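Local coordinates for protein putative tryptophan halogenase (Xanthomonas campestris pv. campestris, PDB 6Y1W) that probably acts as a flavin-dependent halogenase of the tryptophan halogenase family, binding FAD as its cofactor, at residues Q79-T84 against Y161-D166; Q85-V90 against R276-H281; S429-H434 against H458-A463. One frame throughout, in Å; residues are numbered along the deposited sequence. Where two conformers were deposited one is given.

Contact 1: Q79-T84 against Y161-D166; sequences QFMAAT and YAYHLD
Tyr163 holds CG anti to its carbonyl carbon and beside its backbone N (chi1 -44°), which sets CG on the side of the helix; the ring then meets Phe80 and Met81. In Met81 the bend at chi3 (72°) puts CE 3.9 Å from Tyr163 CD1. Phe80 drives an edge into the face of Tyr163: CE2 stands 3.5 Å above the phenol plane, over its centre, and the two rings make a T-shaped pair with centroids 5.0 Å apart. Met81 brings its sulfur to the same ring obliquely, SD lying 3.7 Å from Tyr163 CE1 in a Met-aromatic contact, with the two side chains crossing at about a right angle. At the rim of the Phe80 ring, near its plane, Leu165 CD2 comes within 3.8 Å of CZ. This is helix-on-sheet packing: helix 77-83 lies against strand 162-166, the central strand of a small antiparallel sheet, and Leu66 of helix 65-73 also packs on Tyr163 and Leu165. At the end of the 79-84 segment, Thr84 O accepts Asp166 N at 3.0 Å, while Thr84 OG1 bonds back to Phe80 O at 2.9 Å. The Tyr163 hydroxyl bonds to Glu77. Asp166 is the N-cap of helix 167-180; its OD1 takes Leu169 N, and OD2 forms a salt bridge with Arg282.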
# COMPACT_ATOMS: atom_id res chain seq x y z
N GLN A 79 24.16 6.78 19.97
CA GLN A 79 23.90 7.30 21.31
C GLN A 79 22.75 6.56 21.98
O GLN A 79 22.85 6.13 23.14
CB GLN A 79 23.62 8.80 21.21
CG GLN A 79 23.17 9.52 22.43
CD GLN A 79 22.61 10.90 22.03
OE1 GLN A 79 21.55 11.31 22.49
NE2 GLN A 79 23.32 11.58 21.13
N PHE A 80 21.66 6.36 21.22
CA PHE A 80 20.52 5.60 21.71
C PHE A 80 20.94 4.17 22.10
O PHE A 80 20.54 3.67 23.15
CB PHE A 80 19.43 5.60 20.62
CG PHE A 80 18.68 4.30 20.52
CD1 PHE A 80 17.83 3.89 21.56
CD2 PHE A 80 18.84 3.48 19.41
CE1 PHE A 80 17.15 2.68 21.49
CE2 PHE A 80 18.15 2.26 19.33
CZ PHE A 80 17.34 1.86 20.36
N MET A 81 21.73 3.49 21.25
CA MET A 81 22.09 2.10 21.53
C MET A 81 22.99 1.98 22.76
O MET A 81 22.80 1.10 23.62
CB MET A 81 22.77 1.48 20.31
CG MET A 81 21.80 1.24 19.15
SD MET A 81 22.56 0.31 17.81
CE MET A 81 22.69 -1.36 18.54
N ALA A 82 23.98 2.87 22.87
CA ALA A 82 24.85 2.83 24.04
C ALA A 82 24.07 3.11 25.31
O ALA A 82 24.34 2.52 26.35
CB ALA A 82 25.96 3.87 23.90
N ALA A 83 23.06 3.98 25.23
CA ALA A 83 22.28 4.33 26.40
C ALA A 83 21.28 3.26 26.80
O ALA A 83 20.81 3.29 27.94
CB ALA A 83 21.49 5.62 26.13
N THR A 84 20.99 2.28 25.93
CA THR A 84 19.96 1.30 26.22
C THR A 84 20.53 -0.11 26.23
O THR A 84 19.76 -1.07 26.16
CB THR A 84 18.80 1.41 25.23
OG1 THR A 84 19.27 1.19 23.91
CG2 THR A 84 18.12 2.82 25.32
N TYR A 161 17.74 -4.22 9.51
CA TYR A 161 18.03 -4.61 10.89
C TYR A 161 17.15 -3.81 11.85
O TYR A 161 16.51 -2.82 11.47
CB TYR A 161 19.52 -4.37 11.26
CG TYR A 161 19.87 -2.89 11.29
CD1 TYR A 161 20.31 -2.22 10.13
CD2 TYR A 161 19.76 -2.15 12.47
CE1 TYR A 161 20.56 -0.87 10.15
CE2 TYR A 161 20.04 -0.78 12.49
CZ TYR A 161 20.46 -0.16 11.32
OH TYR A 161 20.73 1.19 11.31
N ALA A 162 17.14 -4.26 13.11
CA ALA A 162 16.55 -3.51 14.21
C ALA A 162 17.39 -3.76 15.46
O ALA A 162 18.60 -4.02 15.32
CB ALA A 162 15.08 -3.90 14.42
N TYR A 163 16.79 -3.74 16.66
CA TYR A 163 17.57 -3.73 17.90
C TYR A 163 17.00 -4.69 18.93
O TYR A 163 15.80 -4.95 18.99
CB TYR A 163 17.56 -2.34 18.55
CG TYR A 163 17.78 -1.20 17.57
CD1 TYR A 163 19.05 -0.94 17.09
CD2 TYR A 163 16.72 -0.41 17.18
CE1 TYR A 163 19.26 0.11 16.19
CE2 TYR A 163 16.90 0.65 16.27
CZ TYR A 163 18.19 0.92 15.81
OH TYR A 163 18.31 1.97 14.93
N HIS A 164 17.88 -5.14 19.82
CA HIS A 164 17.49 -5.65 21.12
C HIS A 164 17.84 -4.56 22.11
O HIS A 164 18.96 -4.05 22.07
CB HIS A 164 18.29 -6.92 21.44
CG HIS A 164 18.16 -8.01 20.41
ND1 HIS A 164 19.20 -8.38 19.57
CD2 HIS A 164 17.09 -8.77 20.03
CE1 HIS A 164 18.80 -9.36 18.77
NE2 HIS A 164 17.52 -9.61 19.02
N LEU A 165 16.90 -4.19 23.00
CA LEU A 165 17.19 -3.05 23.86
C LEU A 165 16.63 -3.27 25.26
O LEU A 165 15.79 -4.13 25.50
CB LEU A 165 16.63 -1.72 23.27
CG LEU A 165 15.13 -1.69 22.91
CD1 LEU A 165 14.27 -1.54 24.16
CD2 LEU A 165 14.82 -0.54 21.93
N ASP A 166 17.16 -2.48 26.20
CA ASP A 166 16.59 -2.44 27.55
C ASP A 166 15.45 -1.43 27.52
O ASP A 166 15.69 -0.24 27.28
CB ASP A 166 17.66 -2.04 28.58
CG ASP A 166 17.12 -2.08 30.01
OD1 ASP A 166 16.16 -1.34 30.31
OD2 ASP A 166 17.63 -2.84 30.88

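Contact 2: Q85-V90 against R276-H281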
# COMPACT_ATOMS: atom_id res chain seq x y z
N GLN A 85 21.86 -0.25 26.35
CA GLN A 85 22.53 -1.56 26.35
C GLN A 85 22.21 -2.36 25.09
O GLN A 85 22.21 -3.61 25.11
CB GLN A 85 22.19 -2.38 27.61
CG GLN A 85 22.61 -1.67 28.92
CD GLN A 85 24.10 -1.85 29.18
OE1 GLN A 85 24.68 -2.91 28.87
NE2 GLN A 85 24.73 -0.80 29.72
N ALA A 86 21.99 -1.67 23.96
CA ALA A 86 21.34 -2.32 22.82
C ALA A 86 22.31 -3.10 21.94
O ALA A 86 23.50 -2.79 21.85
CB ALA A 86 20.62 -1.30 21.94
N THR A 87 21.78 -4.13 21.27
CA THR A 87 22.53 -4.86 20.24
C THR A 87 21.72 -4.85 18.95
O THR A 87 20.57 -4.42 18.91
CB THR A 87 22.83 -6.32 20.67
OG1 THR A 87 21.60 -7.05 20.78
CG2 THR A 87 23.58 -6.38 22.05
N PHE A 88 22.33 -5.36 17.88
CA PHE A 88 21.62 -5.41 16.61
C PHE A 88 20.85 -6.71 16.45
O PHE A 88 21.23 -7.77 16.98
CB PHE A 88 22.60 -5.23 15.44
CG PHE A 88 23.19 -3.86 15.38
CD1 PHE A 88 22.46 -2.79 14.82
CD2 PHE A 88 24.45 -3.59 15.90
CE1 PHE A 88 22.97 -1.50 14.78
CE2 PHE A 88 24.96 -2.28 15.86
CZ PHE A 88 24.23 -1.25 15.31
N LYS A 89 19.75 -6.62 15.68
CA LYS A 89 18.89 -7.76 15.40
C LYS A 89 18.65 -7.84 13.91
O LYS A 89 18.26 -6.84 13.31
CB LYS A 89 17.54 -7.59 16.12
CG LYS A 89 16.53 -8.69 15.77
CD LYS A 89 15.18 -8.37 16.38
CE LYS A 89 14.11 -9.37 15.84
NZ LYS A 89 12.71 -8.81 16.09
N VAL A 90 18.87 -9.03 13.31
CA VAL A 90 18.57 -9.23 11.89
C VAL A 90 17.48 -10.26 11.66
O VAL A 90 17.12 -10.51 10.50
CB VAL A 90 19.82 -9.59 11.08
CG1 VAL A 90 20.83 -8.45 11.12
CG2 VAL A 90 20.46 -10.89 11.62
N ARG A 276 14.68 -15.59 23.89
CA ARG A 276 16.04 -15.31 24.37
C ARG A 276 16.55 -14.13 23.57
O ARG A 276 16.54 -14.17 22.34
CB ARG A 276 16.94 -16.54 24.18
CG ARG A 276 18.25 -16.39 24.95
CD ARG A 276 19.03 -17.71 25.08
NE ARG A 276 20.25 -17.50 25.88
CZ ARG A 276 21.42 -17.09 25.38
NH1 ARG A 276 21.54 -16.87 24.08
NH2 ARG A 276 22.49 -16.93 26.18
N ILE A 277 16.91 -13.03 24.26
CA ILE A 277 17.20 -11.75 23.62
C ILE A 277 18.54 -11.23 24.14
O ILE A 277 18.69 -11.01 25.34
CB ILE A 277 16.08 -10.75 23.94
CG1 ILE A 277 14.81 -11.11 23.16
CG2 ILE A 277 16.52 -9.29 23.67
CD1 ILE A 277 13.59 -10.33 23.71
N PRO A 278 19.56 -11.04 23.27
CA PRO A 278 20.87 -10.61 23.78
C PRO A 278 20.98 -9.10 23.92
O PRO A 278 20.71 -8.36 22.96
CB PRO A 278 21.84 -11.11 22.69
CG PRO A 278 21.05 -10.91 21.41
CD PRO A 278 19.62 -11.35 21.82
N LEU A 279 21.42 -8.63 25.10
CA LEU A 279 21.82 -7.25 25.31
C LEU A 279 23.35 -7.21 25.43
O LEU A 279 24.02 -8.25 25.34
CB LEU A 279 21.13 -6.67 26.55
CG LEU A 279 19.60 -6.64 26.41
CD1 LEU A 279 19.00 -6.08 27.71
CD2 LEU A 279 19.14 -5.82 25.21
N GLN A 280 23.91 -6.01 25.59
CA GLN A 280 25.38 -5.95 25.52
C GLN A 280 26.05 -6.68 26.68
O GLN A 280 27.16 -7.22 26.50
CB GLN A 280 25.85 -4.49 25.48
CG GLN A 280 25.63 -3.88 24.09
CD GLN A 280 26.41 -2.57 23.87
OE1 GLN A 280 27.55 -2.40 24.37
NE2 GLN A 280 25.81 -1.64 23.13
N HIS A 281 25.40 -6.76 27.86
CA HIS A 281 26.06 -7.35 29.02
C HIS A 281 25.17 -8.28 29.79
O HIS A 281 25.48 -8.58 30.96
CB HIS A 281 26.59 -6.27 29.97
CG HIS A 281 27.58 -5.37 29.29
ND1 HIS A 281 28.89 -5.75 29.04
CD2 HIS A 281 27.45 -4.12 28.82
CE1 HIS A 281 29.51 -4.77 28.41
NE2 HIS A 281 28.67 -3.76 28.28
O HOH W 1 23.37 -5.24 29.18
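Thr87 faces the turn after Pro278 with both branches: OG1 donates to Pro278 O at 2.7 Å, reaching it from 33° off the carbonyl plane, while CG2 rests 3.5 Å from Leu279 C and also meets Gln280 CG. The same hydroxyl bonds to His164 ND1 of strand 162-166. Gln280 points toward the 85-90 segment and, extended beyond CG, carries its amide carbon forward; NE2 donates to Ala86 O at 2.9 Å, with the acceptor near its amide plane. Its backbone N donates to Gln85 O at 3.0 Å, so backbone and side chain grip two successive carbonyls. These bonds join the lead-in and start of strand 87-89, in the three-stranded antiparallel sheet, to the end of strand 272-278, in the seven-stranded mixed sheet, and the loop after it. Lys89, the predicted active-site lysine, shares the short strand with Thr87. Gln85 and His281 cross at about a right angle, the amide and imidazole planes 52° apart, and the bend of Gln85 at chi2 (-80°) turns CD toward His281. OE1 comes to the imidazole edge, near its plane, 3.0 Å from His281 CD2. A water donates to this OE1 and accepts from His281 N. Near the C terminus, Pro503 O takes Gln85 NE2, Cys500 O also takes Gln280 NE2, and Ala502 bonds Gln280 OE1 through N and His281 NE2 through O.

Contact 3: S429-H434 against H458-A463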
# COMPACT_ATOMS: atom_id res chain seq x y z
N SER A 429 -0.34 -22.27 -5.07
CA SER A 429 0.43 -21.69 -6.16
C SER A 429 1.72 -21.01 -5.74
O SER A 429 2.37 -20.40 -6.58
CB SER A 429 -0.43 -20.67 -6.92
OG SER A 429 -0.98 -19.72 -6.02
N GLY A 430 2.10 -21.07 -4.46
CA GLY A 430 3.33 -20.42 -4.01
C GLY A 430 3.27 -18.91 -3.97
O GLY A 430 4.31 -18.26 -3.88
N ARG A 431 2.08 -18.34 -4.01
CA ARG A 431 1.91 -16.89 -4.14
C ARG A 431 1.66 -16.22 -2.80
O ARG A 431 1.03 -16.79 -1.90
CB ARG A 431 0.78 -16.58 -5.12
CG ARG A 431 1.15 -17.13 -6.50
CD ARG A 431 0.27 -16.55 -7.62
NE ARG A 431 -0.35 -17.60 -8.43
CZ ARG A 431 0.13 -18.09 -9.57
NH1 ARG A 431 -0.54 -19.05 -10.19
NH2 ARG A 431 1.25 -17.61 -10.12
N VAL A 432 2.18 -14.99 -2.69
CA VAL A 432 1.99 -14.11 -1.54
C VAL A 432 1.78 -12.71 -2.11
O VAL A 432 2.26 -12.38 -3.19
CB VAL A 432 3.20 -14.12 -0.55
CG1 VAL A 432 3.42 -15.55 -0.00
CG2 VAL A 432 4.49 -13.66 -1.25
N PHE A 433 1.10 -11.86 -1.35
CA PHE A 433 0.94 -10.47 -1.74
C PHE A 433 1.09 -9.60 -0.51
O PHE A 433 0.99 -10.08 0.63
CB PHE A 433 -0.40 -10.22 -2.42
CG PHE A 433 -1.58 -10.44 -1.52
CD1 PHE A 433 -2.16 -11.70 -1.41
CD2 PHE A 433 -2.12 -9.39 -0.78
CE1 PHE A 433 -3.26 -11.91 -0.61
CE2 PHE A 433 -3.20 -9.58 0.03
CZ PHE A 433 -3.78 -10.84 0.13
N HIS A 434 1.38 -8.33 -0.73
CA HIS A 434 1.45 -7.37 0.35
C HIS A 434 0.44 -6.30 0.02
O HIS A 434 0.37 -5.86 -1.12
CB HIS A 434 2.85 -6.76 0.51
CG HIS A 434 2.87 -5.56 1.42
ND1 HIS A 434 2.65 -4.28 0.97
CD2 HIS A 434 3.07 -5.46 2.75
CE1 HIS A 434 2.71 -3.44 1.99
NE2 HIS A 434 2.96 -4.13 3.08
N HIS A 458 2.20 -25.89 -6.71
CA HIS A 458 2.58 -25.37 -8.00
C HIS A 458 3.41 -24.13 -7.79
O HIS A 458 3.49 -23.61 -6.68
CB HIS A 458 1.34 -25.03 -8.84
CG HIS A 458 0.48 -26.22 -9.13
ND1 HIS A 458 0.76 -27.10 -10.16
CD2 HIS A 458 -0.60 -26.72 -8.48
CE1 HIS A 458 -0.14 -28.08 -10.15
NE2 HIS A 458 -0.97 -27.86 -9.15
N HIS A 459 4.12 -23.73 -8.83
CA HIS A 459 4.82 -22.46 -8.85
C HIS A 459 4.49 -21.73 -10.14
O HIS A 459 3.87 -22.28 -11.06
CB HIS A 459 6.33 -22.66 -8.73
CG HIS A 459 6.91 -23.47 -9.85
ND1 HIS A 459 7.25 -24.80 -9.70
CD2 HIS A 459 7.21 -23.14 -11.12
CE1 HIS A 459 7.72 -25.25 -10.85
NE2 HIS A 459 7.70 -24.28 -11.73
N HIS A 460 4.94 -20.47 -10.22
CA HIS A 460 4.66 -19.66 -11.39
C HIS A 460 5.29 -20.29 -12.63
O HIS A 460 6.48 -20.63 -12.61
CB HIS A 460 5.19 -18.24 -11.18
CG HIS A 460 4.65 -17.23 -12.14
ND1 HIS A 460 4.84 -17.32 -13.50
CD2 HIS A 460 3.95 -16.08 -11.93
CE1 HIS A 460 4.28 -16.28 -14.10
NE2 HIS A 460 3.73 -15.52 -13.17
N PRO A 461 4.53 -20.49 -13.71
CA PRO A 461 5.11 -21.12 -14.91
C PRO A 461 6.24 -20.34 -15.58
O PRO A 461 6.95 -20.91 -16.42
CB PRO A 461 3.90 -21.29 -15.85
CG PRO A 461 2.88 -20.35 -15.35
CD PRO A 461 3.09 -20.18 -13.86
N VAL A 462 6.47 -19.07 -15.24
CA VAL A 462 7.60 -18.39 -15.87
C VAL A 462 8.91 -19.10 -15.50
O VAL A 462 9.87 -19.09 -16.27
CB VAL A 462 7.64 -16.90 -15.49
CG1 VAL A 462 8.14 -16.72 -14.07
CG2 VAL A 462 8.52 -16.13 -16.46
N ALA A 463 8.94 -19.76 -14.34
CA ALA A 463 10.17 -20.45 -13.97
C ALA A 463 10.37 -21.70 -14.84
O ALA A 463 11.49 -22.20 -14.96
CB ALA A 463 10.14 -20.80 -12.49
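Ser429 and Gly430 meet His458 through backbone atoms, and no hydrogen bond joins the two segments. The van der Waals part is close: His458 O sits 3.3 Å from Ser429 C and 3.6 Å from Gly430 N. Gly430, with positive phi (72°), is where the chain leaves helical geometry after helix 417-429. The side-chain contact belongs to Arg431 and His460. The arginine chain bends at chi3 (-127°), and at its end NH2 lies 3.6 Å from His460 CD2, which is at the edge of the guanidinium near its plane. The guanidinium and imidazole planes stand 82° apart, and NH2 meets the ring obliquely, so the planes are not stacked.

Among hydrogen bonds, Val462 N donates to His460 ND1 at 3.0 Å, almost in the ring plane, which fixes the ring's rotation; separately, Ala463 N bonds to His460 O. Arg431 NH1 forms a salt bridge with Asp373 of the second subunit, and His460 NE2 bonds to Leu362 O of the second subunit. With ND1 accepting and NE2 bonded to a carbonyl, the ring is consistent with a neutral imidazole protonated on NE2, and the nearby arginine would probably work against a second proton. The arrangement is that of a dimer interface built from two loops on either side of helix 442-451 in sequence, side by side against the neighbouring subunit.

From the N terminus, helix 77-83 is followed, after a short loop, by strand 87-89, so the first segments of contacts 1 and 2 are consecutive. Contact 1 closes a loop at 161-166 and contact 2 a longer one at 276-281; their segments alternate, so the loops cross. The two contacts touch, since strands 162-166 and 87-89 are neighbours in the small antiparallel sheet, and together they tie helix 77-83 and that sheet to the end of strand 272-278 in the larger mixed sheet. Contact 3 opens only afterwards, closing a short loop around helix 442-451. Its centre lies about 38 Å from that of contact 1 and 36 Å from that of contact 2, at the subunit interface.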